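Local coordinates for protein ATP-dependent DNA ligase (Mycobacterium tuberculosis, PDB 6NHX) that seals breaks in double-stranded DNA at the expense of ATP, working with Ku in mycobacterial non-homologous end joining, at residues R173-G177 with R178-S182; T122-Q125 with D126-L130. The protein carries 1 engineered substitution. One frame throughout, in Å; residues are numbered along the deposited sequence.

Overall arrangement
Contact 2, at the start of helix 124-136, precedes contact 1, the turn and short strand of residues 173-182, in the chain; their centres lie about 15 Å apart. They meet where Arg-127 NH1 packs 3.5 Å from Tyr-174 N, and both reach Asp-110, which Arg-127 engages in a salt bridge and the Tyr-174 side chain touches. The ATP is approached in different ways. Contact 1 sends Arg-179 directly to the gamma-phosphate, whereas the Arg-128 side chain of contact 2 stays about 7 Å from the nucleotide. Tyr-124 of contact 2 hydrogen-bonds Glu-29, itself hydrogen-bonded to ATP, and is therefore a second-shell residue of the pocket.

Contact 1 of 2, residues R173-G177 with R178-S182; sequences RYQPG and RRCAS. With ATP (adenosine-5'-triphosphate), chain B.
The amide of Gln-175 meets both a sulfur and an arginine from across the turn: OE1 lies 3.6 Å from Cys-180 SG, and NE2 rests 3.7 Å from Arg-178 CD. The amide and guanidinium planes are only 16° apart. Gln-175 CG lies anti to the carbonyl carbon (chi1 -57°), and the extended chain passes along the sulfur of Cys-180, against which CB also packs. The backbone reverses here through a type II turn from Gln-175 to Arg-178, with Gly-177 at positive phi. The turn's own closing bond, from Arg-178 N to Gln-175 O, is weak at 3.4 Å. One water ties the approach to the turn to the chain beyond it, donating to Arg-173 O and to Gln-175 OE1 and accepting from Ser-182 OG at 2.8 Å.

Arg-179 departs from this cluster and carries its guanidinium edge-on to the ATP gamma-phosphate. NH1 reaches O1G at 2.9 Å, almost straight at 174°, and NH2 reaches O2G at 2.9 Å, also nearly straight. NH1 donates to Ala-13 O as well, which should steady the fork. Arg-51, Lys-168, Lys-185 and Arg-293 also hydrogen-bond ATP, so this bidentate arginine is consistent with a basic pocket around the phosphates in the closed, ATP-bound ligase.

Contact 2 of 2, residues T122-Q125 with D126-L130; sequences TRYQ and DRRKL
Arg-123 O is gripped by two backbone N-H groups, taking the first helical bond from Arg-127 N at 3.0 Å and a weak one from Asp-126 N at 2.8 Å. Just before it, Thr-122 O accepts from Arg-127 NH1 at 2.7 Å; NH1 lies nearly on the extension of the carbonyl bond and donates within its own guanidinium plane. A bend at chi3 (-56°) turns the Arg-127 side chain back over the helix start, where one guanidinium face covers Tyr-124 CA.

The Arg-123 side chain runs alongside Asp-126, but NH1 and OD2 stay 4.1 Å apart, beyond a salt bridge. A water joins them instead, accepting from Arg-123 N and NH1 and donating to OD2. Thr-122 CG2 meets Asp-126 CB at 3.6 Å.

One turn on, Arg-128 CG lies over a face of the Tyr-124 ring, 3.5 Å from its centroid, a CH-pi contact. The two side chains then run the same way, Tyr-124 OH bonding Glu-29 and Arg-128 NH2 bonding Pro-143 O. The first turn of helix 124-136, with Arg-123 at the N-cap position, is joined by Arg-127 to strand 105-114, through a salt bridge from NE to Asp-110, and to the loop at Ser-172, through NH1 to its carbonyl, within the ligase domain.

Contact 1 of 2, residues R173-G177 with R178-S182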
loop_
_atom_site.group_PDB
_atom_site.type_symbol
_atom_site.label_atom_id
_atom_site.label_comp_id
_atom_site.label_asym_id
_atom_site.label_seq_id
_atom_site.Cartn_x
_atom_site.Cartn_y
_atom_site.Cartn_z
ATOM N N ARG A 173 -21.535 5.916 5.832
ATOM C CA ARG A 173 -20.901 6.573 6.960
ATOM C C ARG A 173 -19.451 6.099 7.089
ATOM O O ARG A 173 -19.014 5.144 6.439
ATOM C CB ARG A 173 -21.708 6.333 8.239
ATOM C CG ARG A 173 -21.127 5.305 9.213
ATOM C CD ARG A 173 -22.082 4.989 10.372
ATOM N NE ARG A 173 -22.291 6.123 11.278
ATOM C CZ ARG A 173 -21.377 6.618 12.113
ATOM N NH1 ARG A 173 -20.159 6.090 12.175
ATOM N NH2 ARG A 173 -21.685 7.651 12.894
ATOM N N TYR A 174 -18.685 6.783 7.929
ATOM C CA TYR A 174 -17.311 6.391 8.221
ATOM C C TYR A 174 -17.306 5.555 9.488
ATOM O O TYR A 174 -17.777 6.013 10.532
ATOM C CB TYR A 174 -16.415 7.619 8.402
ATOM C CG TYR A 174 -14.949 7.264 8.334
ATOM C CD1 TYR A 174 -14.264 7.306 7.124
ATOM C CD2 TYR A 174 -14.263 6.824 9.471
ATOM C CE1 TYR A 174 -12.904 6.963 7.043
ATOM C CE2 TYR A 174 -12.915 6.457 9.396
ATOM C CZ TYR A 174 -12.248 6.538 8.181
ATOM O OH TYR A 174 -10.923 6.179 8.109
ATOM N N GLN A 175 -16.784 4.327 9.397
ATOM C CA GLN A 175 -16.786 3.372 10.504
ATOM C C GLN A 175 -15.361 3.108 10.971
ATOM O O GLN A 175 -14.669 2.233 10.428
ATOM C CB GLN A 175 -17.476 2.073 10.070
ATOM C CG GLN A 175 -18.883 2.322 9.582
ATOM C CD GLN A 175 -19.699 1.060 9.440
ATOM O OE1 GLN A 175 -20.231 0.775 8.367
ATOM N NE2 GLN A 175 -19.813 0.302 10.524
ATOM N N PRO A 176 -14.864 3.854 11.960
ATOM C CA PRO A 176 -13.463 3.697 12.358
ATOM C C PRO A 176 -13.168 2.281 12.834
ATOM O O PRO A 176 -13.951 1.672 13.568
ATOM C CB PRO A 176 -13.299 4.717 13.493
ATOM C CG PRO A 176 -14.377 5.720 13.264
ATOM C CD PRO A 176 -15.526 4.964 12.676
ATOM N N GLY A 177 -12.033 1.757 12.378
ATOM C CA GLY A 177 -11.533 0.493 12.875
ATOM C C GLY A 177 -12.264 -0.723 12.362
ATOM O O GLY A 177 -12.091 -1.810 12.916
ATOM N N ARG A 178 -13.082 -0.578 11.324
ATOM C CA ARG A 178 -13.878 -1.695 10.824
ATOM C C ARG A 178 -13.666 -1.864 9.329
ATOM O O ARG A 178 -13.558 -0.881 8.591
ATOM C CB ARG A 178 -15.372 -1.459 11.055
ATOM C CG ARG A 178 -15.800 -1.498 12.507
ATOM C CD ARG A 178 -17.313 -1.368 12.622
ATOM N NE ARG A 178 -17.967 -2.661 12.828
ATOM C CZ ARG A 178 -18.375 -3.458 11.844
ATOM N NH1 ARG A 178 -18.193 -3.100 10.579
ATOM N NH2 ARG A 178 -18.962 -4.616 12.123
ATOM N N ARG A 179 -13.627 -3.113 8.880
ATOM C CA ARG A 179 -13.646 -3.424 7.458
ATOM C C ARG A 179 -15.096 -3.613 7.040
ATOM O O ARG A 179 -15.832 -4.377 7.672
ATOM C CB ARG A 179 -12.840 -4.693 7.187
ATOM C CG ARG A 179 -12.544 -4.909 5.715
ATOM C CD ARG A 179 -11.722 -6.184 5.482
ATOM N NE ARG A 179 -10.458 -6.180 6.222
ATOM C CZ ARG A 179 -9.325 -5.637 5.789
ATOM N NH1 ARG A 179 -9.273 -5.025 4.607
ATOM N NH2 ARG A 179 -8.228 -5.724 6.541
ATOM N N CYS A 180 -15.517 -2.912 5.986
ATOM C CA CYS A 180 -16.938 -2.757 5.706
ATOM C C CYS A 180 -17.272 -3.096 4.262
ATOM O O CYS A 180 -16.472 -2.876 3.347
ATOM C CB CYS A 180 -17.375 -1.311 5.971
ATOM S SG CYS A 180 -17.104 -0.795 7.678
ATOM N N ALA A 181 -18.494 -3.597 4.067
ATOM C CA ALA A 181 -18.993 -3.892 2.731
ATOM C C ALA A 181 -19.228 -2.636 1.902
ATOM O O ALA A 181 -19.348 -2.727 0.675
ATOM C CB ALA A 181 -20.289 -4.704 2.820
ATOM N N SER A 182 -19.263 -1.463 2.529
ATOM C CA SER A 182 -19.479 -0.214 1.815
ATOM C C SER A 182 -18.226 0.294 1.108
ATOM O O SER A 182 -18.312 1.282 0.363
ATOM C CB SER A 182 -19.986 0.840 2.796
ATOM O OG SER A 182 -19.065 0.945 3.872
HETATM P PG ATP B . -5.534 -4.040 4.214
HETATM O O1G ATP B . -6.846 -3.811 3.493
HETATM O O2G ATP B . -5.629 -4.874 5.478
HETATM O O3G ATP B . -4.751 -2.755 4.415
HETATM P PB ATP B . -3.416 -4.610 2.274
HETATM O O1B ATP B . -2.917 -5.872 1.618
HETATM O O2B ATP B . -2.463 -3.666 2.974
HETATM O O3B ATP B . -4.645 -4.993 3.245
HETATM P PA ATP B . -4.544 -3.993 -0.325
HETATM O O1A ATP B . -5.302 -5.281 -0.436
HETATM O O2A ATP B . -3.274 -3.685 -1.074
HETATM O O3A ATP B . -4.253 -3.746 1.225
HETATM O "O5'" ATP B . -5.592 -2.764 -0.430
HETATM C "C5'" ATP B . -5.127 -1.431 -0.624
HETATM C "C4'" ATP B . -4.718 -0.786 0.704
HETATM O "O4'" ATP B . -4.483 0.598 0.443
HETATM C "C3'" ATP B . -5.791 -0.848 1.770
HETATM O "O3'" ATP B . -5.171 -0.735 3.048
HETATM C "C2'" ATP B . -6.547 0.421 1.494
HETATM O "O2'" ATP B . -7.299 0.874 2.628
HETATM C "C1'" ATP B . -5.435 1.402 1.134
HETATM N N9 ATP B . -5.876 2.411 0.149
HETATM C C8 ATP B . -5.198 2.797 -0.961
HETATM N N7 ATP B . -5.874 3.773 -1.628
HETATM C C5 ATP B . -6.988 4.018 -0.912
HETATM C C6 ATP B . -8.134 4.903 -1.063
HETATM N N6 ATP B . -8.232 5.709 -2.126
HETATM N N1 ATP B . -9.086 4.860 -0.119
HETATM C C2 ATP B . -9.017 4.050 0.944
HETATM N N3 ATP B . -8.001 3.196 1.141
HETATM C C4 ATP B . -6.991 3.132 0.245
HETATM O O HOH W 1 -20.170 2.526 5.949
#

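Contact 2 of 2, residues T122-Q125 with D126-L130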
loop_
_atom_site.group_PDB
_atom_site.type_symbol
_atom_site.label_atom_id
_atom_site.label_comp_id
_atom_site.label_asym_id
_atom_site.label_seq_id
_atom_site.Cartn_x
_atom_site.Cartn_y
_atom_site.Cartn_z
ATOM N N THR A 122 -21.868 11.568 8.568
ATOM C CA THR A 122 -22.194 12.251 7.327
ATOM C C THR A 122 -21.878 11.320 6.157
ATOM O O THR A 122 -20.874 10.605 6.177
ATOM C CB THR A 122 -21.362 13.528 7.240
ATOM O OG1 THR A 122 -21.769 14.392 8.316
ATOM C CG2 THR A 122 -21.563 14.235 5.916
ATOM N N ARG A 123 -22.746 11.312 5.146
ATOM C CA ARG A 123 -22.575 10.392 4.023
ATOM C C ARG A 123 -21.309 10.734 3.241
ATOM O O ARG A 123 -20.939 11.909 3.099
ATOM C CB ARG A 123 -23.759 10.508 3.074
ATOM C CG ARG A 123 -25.074 10.008 3.642
ATOM C CD ARG A 123 -26.239 10.573 2.848
ATOM N NE ARG A 123 -27.515 10.361 3.521
ATOM C CZ ARG A 123 -28.073 11.224 4.365
ATOM N NH1 ARG A 123 -27.473 12.371 4.651
ATOM N NH2 ARG A 123 -29.234 10.940 4.926
ATOM N N TYR A 124 -20.663 9.683 2.704
ATOM C CA TYR A 124 -19.426 9.857 1.958
ATOM C C TYR A 124 -19.544 10.964 0.922
ATOM O O TYR A 124 -18.642 11.789 0.779
ATOM C CB TYR A 124 -19.061 8.530 1.279
ATOM C CG TYR A 124 -17.921 8.649 0.292
ATOM C CD1 TYR A 124 -16.599 8.449 0.691
ATOM C CD2 TYR A 124 -18.162 8.987 -1.036
ATOM C CE1 TYR A 124 -15.553 8.578 -0.201
ATOM C CE2 TYR A 124 -17.118 9.129 -1.946
ATOM C CZ TYR A 124 -15.816 8.908 -1.522
ATOM O OH TYR A 124 -14.786 9.054 -2.430
ATOM N N GLN A 125 -20.648 10.980 0.171
ATOM C CA GLN A 125 -20.793 11.954 -0.905
ATOM C C GLN A 125 -20.658 13.375 -0.369
ATOM O O GLN A 125 -20.049 14.240 -1.012
ATOM C CB GLN A 125 -22.155 11.759 -1.565
ATOM C CG GLN A 125 -22.494 12.775 -2.638
ATOM C CD GLN A 125 -23.532 12.247 -3.603
ATOM O OE1 GLN A 125 -23.343 11.198 -4.210
ATOM N NE2 GLN A 125 -24.643 12.965 -3.739
ATOM N N ASP A 126 -21.185 13.614 0.830
ATOM C CA ASP A 126 -21.138 14.948 1.426
ATOM C C ASP A 126 -19.782 15.235 2.063
ATOM O O ASP A 126 -19.295 16.367 1.986
ATOM C CB ASP A 126 -22.259 15.096 2.453
ATOM C CG ASP A 126 -23.630 14.881 1.852
ATOM O OD1 ASP A 126 -23.864 15.392 0.742
ATOM O OD2 ASP A 126 -24.474 14.213 2.492
ATOM N N ARG A 127 -19.165 14.240 2.713
ATOM C CA ARG A 127 -17.809 14.438 3.219
ATOM C C ARG A 127 -16.858 14.804 2.081
ATOM O O ARG A 127 -15.984 15.668 2.241
ATOM C CB ARG A 127 -17.297 13.196 3.939
ATOM C CG ARG A 127 -18.190 12.681 5.069
ATOM C CD ARG A 127 -17.425 11.724 5.989
ATOM N NE ARG A 127 -16.824 10.583 5.271
ATOM C CZ ARG A 127 -17.422 9.425 5.007
ATOM N NH1 ARG A 127 -18.678 9.214 5.372
ATOM N NH2 ARG A 127 -16.759 8.477 4.365
ATOM N N ARG A 128 -17.027 14.163 0.917
ATOM C CA ARG A 128 -16.159 14.419 -0.221
ATOM C C ARG A 128 -16.286 15.858 -0.696
ATOM O O ARG A 128 -15.283 16.514 -0.986
ATOM C CB ARG A 128 -16.496 13.452 -1.357
ATOM C CG ARG A 128 -15.877 12.088 -1.225
ATOM C CD ARG A 128 -14.347 12.065 -1.311
ATOM N NE ARG A 128 -13.812 12.715 -2.504
ATOM C CZ ARG A 128 -12.600 12.474 -3.007
ATOM N NH1 ARG A 128 -11.806 11.582 -2.430
ATOM N NH2 ARG A 128 -12.184 13.135 -4.077
ATOM N N LYS A 129 -17.520 16.362 -0.802
ATOM C CA LYS A 129 -17.703 17.739 -1.248
ATOM C C LYS A 129 -17.049 18.710 -0.277
ATOM O O LYS A 129 -16.420 19.692 -0.692
ATOM C CB LYS A 129 -19.190 18.052 -1.440
ATOM C CG LYS A 129 -19.827 17.265 -2.575
ATOM C CD LYS A 129 -20.283 18.155 -3.715
ATOM C CE LYS A 129 -20.679 17.324 -4.931
ATOM N NZ LYS A 129 -19.491 16.845 -5.697
ATOM N N LEU A 130 -17.151 18.431 1.024
ATOM C CA LEU A 130 -16.485 19.294 1.996
ATOM C C LEU A 130 -14.969 19.215 1.866
ATOM O O LEU A 130 -14.272 20.232 1.967
ATOM C CB LEU A 130 -16.887 18.899 3.413
ATOM C CG LEU A 130 -18.326 19.154 3.820
ATOM C CD1 LEU A 130 -18.542 18.576 5.217
ATOM C CD2 LEU A 130 -18.636 20.635 3.806
HETATM O O HOH W 2 -24.902 13.169 4.974
#